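Local coordinates for phosphoribosylaminoimidazole carboxylase, ATPase subunit (Thermotoga maritima, PDB 3AX6), which probably catalyses the ATP-dependent carboxylation of 5-aminoimidazole ribonucleotide with bicarbonate to N5-carboxyaminoimidazole ribonucleotide in purine biosynthesis, at residues A191-V196 / G266-E271. Numbering follows the deposited sequence.
Sequences ACYPVV and GHYTIE
Tyr268, in segment 266-271, reaches across to residues 193-196 and takes the largest share of this contact. Its CG lies between the backbone N and the carbonyl carbon (chi1 78°). The ring ends with its OH near Pro194 and Tyr193. Van der Waals contacts surround the ring and its hydroxyl. Val196 sets CG1 over one face of the Tyr268 ring, close to CE2 (3.3 Å) and CZ. Pro194 meets the ring at its edge, with CD 3.2 Å from the Tyr268 OH. Tyr193 CB lies 3.6 Å from the same hydroxyl. Thr269 CG2 is 3.7 Å from Tyr193 CD1 and also lies over the Tyr268 face opposite Val196 CG1, toward the rim. The side chains of Tyr193 and Thr269 cross at about a right angle.

A water links the two segments. It donates to Pro194 O at 2.5 Å and hydrogen-bonds the Tyr268 OH at 2.6 Å, lying in the plane of the ring. An alanine at Tyr268 would probably leave this water without its helix-side partner and open a gap beside Val196 CG1 and Pro194 CD.

Other bonds fix the surroundings. Gly266 O accepts from both Thr269 N and Thr269 OG1, the latter at 2.7 Å, which holds the threonine's rotation. The Tyr193 hydroxyl bonds to Thr275 O.

Bound ADP is about 13 Å from the Val196 side chain, so this buried contact lies outside the nucleotide pocket. The arrangement belongs to the ATP-grasp fold: strand 190-198, inside its large antiparallel sheet, packs against the short helix 268-272.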
loop_
_atom_site.group_PDB
_atom_site.type_symbol
_atom_site.label_atom_id
_atom_site.label_comp_id
_atom_site.label_asym_id
_atom_site.label_seq_id
_atom_site.Cartn_x
_atom_site.Cartn_y
_atom_site.Cartn_z
ATOM N N ALA A 191 -4.796 7.428 19.011
ATOM C CA ALA A 191 -3.552 7.139 18.310
ATOM C C ALA A 191 -3.088 8.453 17.690
ATOM O O ALA A 191 -3.753 9.002 16.819
ATOM C CB ALA A 191 -3.796 6.098 17.221
ATOM N N CYS A 192 -1.952 8.964 18.139
ATOM C CA CYS A 192 -1.474 10.232 17.613
ATOM C C CYS A 192 -0.245 10.064 16.730
ATOM O O CYS A 192 0.691 9.344 17.068
ATOM C CB CYS A 192 -1.173 11.197 18.768
ATOM S SG CYS A 192 -0.906 12.915 18.245
ATOM N N TYR A 193 -0.262 10.748 15.593
ATOM C CA TYR A 193 0.831 10.691 14.634
ATOM C C TYR A 193 1.843 11.784 14.885
ATOM O O TYR A 193 1.631 12.661 15.713
ATOM C CB TYR A 193 0.279 10.819 13.209
ATOM C CG TYR A 193 -0.299 9.521 12.687
ATOM C CD1 TYR A 193 0.516 8.552 12.104
ATOM C CD2 TYR A 193 -1.657 9.244 12.816
ATOM C CE1 TYR A 193 -0.016 7.340 11.661
ATOM C CE2 TYR A 193 -2.192 8.041 12.384
ATOM C CZ TYR A 193 -1.372 7.094 11.809
ATOM O OH TYR A 193 -1.920 5.906 11.389
ATOM N N PRO A 194 2.987 11.722 14.198
ATOM C CA PRO A 194 3.968 12.783 14.422
ATOM C C PRO A 194 3.364 14.098 13.907
ATOM O O PRO A 194 2.426 14.091 13.103
ATOM C CB PRO A 194 5.159 12.332 13.579
ATOM C CG PRO A 194 5.037 10.834 13.594
ATOM C CD PRO A 194 3.562 10.624 13.399
ATOM N N VAL A 195 3.871 15.223 14.391
ATOM C CA VAL A 195 3.371 16.493 13.909
ATOM C C VAL A 195 4.196 16.771 12.656
ATOM O O VAL A 195 5.386 16.467 12.623
ATOM C CB VAL A 195 3.537 17.626 14.974
ATOM C CG1 VAL A 195 4.409 17.163 16.108
ATOM C CG2 VAL A 195 4.112 18.875 14.335
ATOM N N VAL A 196 3.562 17.305 11.614
ATOM C CA VAL A 196 4.288 17.602 10.384
ATOM C C VAL A 196 4.317 19.089 10.086
ATOM O O VAL A 196 3.529 19.865 10.633
ATOM C CB VAL A 196 3.706 16.844 9.171
ATOM C CG1 VAL A 196 3.857 15.351 9.388
ATOM C CG2 VAL A 196 2.255 17.221 8.954
ATOM N N GLY A 266 -1.468 14.082 5.555
ATOM C CA GLY A 266 -1.157 12.813 6.193
ATOM C C GLY A 266 -0.728 11.699 5.246
ATOM O O GLY A 266 -0.544 10.559 5.671
ATOM N N HIS A 267 -0.561 12.006 3.963
ATOM C CA HIS A 267 -0.156 10.971 3.008
ATOM C C HIS A 267 1.223 10.405 3.333
ATOM O O HIS A 267 1.549 9.278 2.962
ATOM C CB HIS A 267 -0.154 11.510 1.570
ATOM C CG HIS A 267 -1.523 11.722 1.004
ATOM N ND1 HIS A 267 -2.563 10.847 1.229
ATOM C CD2 HIS A 267 -2.025 12.713 0.227
ATOM C CE1 HIS A 267 -3.648 11.292 0.621
ATOM N NE2 HIS A 267 -3.350 12.422 0.006
ATOM N N TYR A 268 2.035 11.186 4.027
ATOM C CA TYR A 268 3.371 10.738 4.379
ATOM C C TYR A 268 3.307 9.435 5.163
ATOM O O TYR A 268 4.185 8.576 5.024
ATOM C CB TYR A 268 4.086 11.814 5.203
ATOM C CG TYR A 268 3.666 11.880 6.649
ATOM C CD1 TYR A 268 4.338 11.141 7.615
ATOM C CD2 TYR A 268 2.584 12.674 7.055
ATOM C CE1 TYR A 268 3.956 11.181 8.955
ATOM C CE2 TYR A 268 2.190 12.716 8.403
ATOM C CZ TYR A 268 2.887 11.961 9.344
ATOM O OH TYR A 268 2.515 11.960 10.675
ATOM N N THR A 269 2.265 9.281 5.978
ATOM C CA THR A 269 2.120 8.079 6.802
ATOM C C THR A 269 2.172 6.777 5.991
ATOM O O THR A 269 2.617 5.742 6.500
ATOM C CB THR A 269 0.793 8.105 7.622
ATOM O OG1 THR A 269 -0.329 8.097 6.730
ATOM C CG2 THR A 269 0.723 9.358 8.504
ATOM N N ILE A 270 1.729 6.833 4.736
ATOM C CA ILE A 270 1.708 5.654 3.869
ATOM C C ILE A 270 3.106 5.115 3.619
ATOM O O ILE A 270 3.310 3.901 3.544
ATOM C CB ILE A 270 1.066 5.976 2.500
ATOM C CG1 ILE A 270 -0.397 6.374 2.693
ATOM C CG2 ILE A 270 1.166 4.772 1.569
ATOM C CD1 ILE A 270 -1.040 6.964 1.453
ATOM N N GLU A 271 4.068 6.027 3.516
ATOM C CA GLU A 271 5.451 5.661 3.242
ATOM C C GLU A 271 6.380 5.639 4.451
ATOM O O GLU A 271 7.372 4.921 4.435
ATOM C CB GLU A 271 6.070 6.633 2.230
ATOM C CG GLU A 271 5.186 7.074 1.070
ATOM C CD GLU A 271 4.851 5.951 0.107
ATOM O OE1 GLU A 271 5.658 5.000 -0.021
ATOM O OE2 GLU A 271 3.780 6.033 -0.536
HETATM O O HOH W 1 0.684 13.725 11.288
#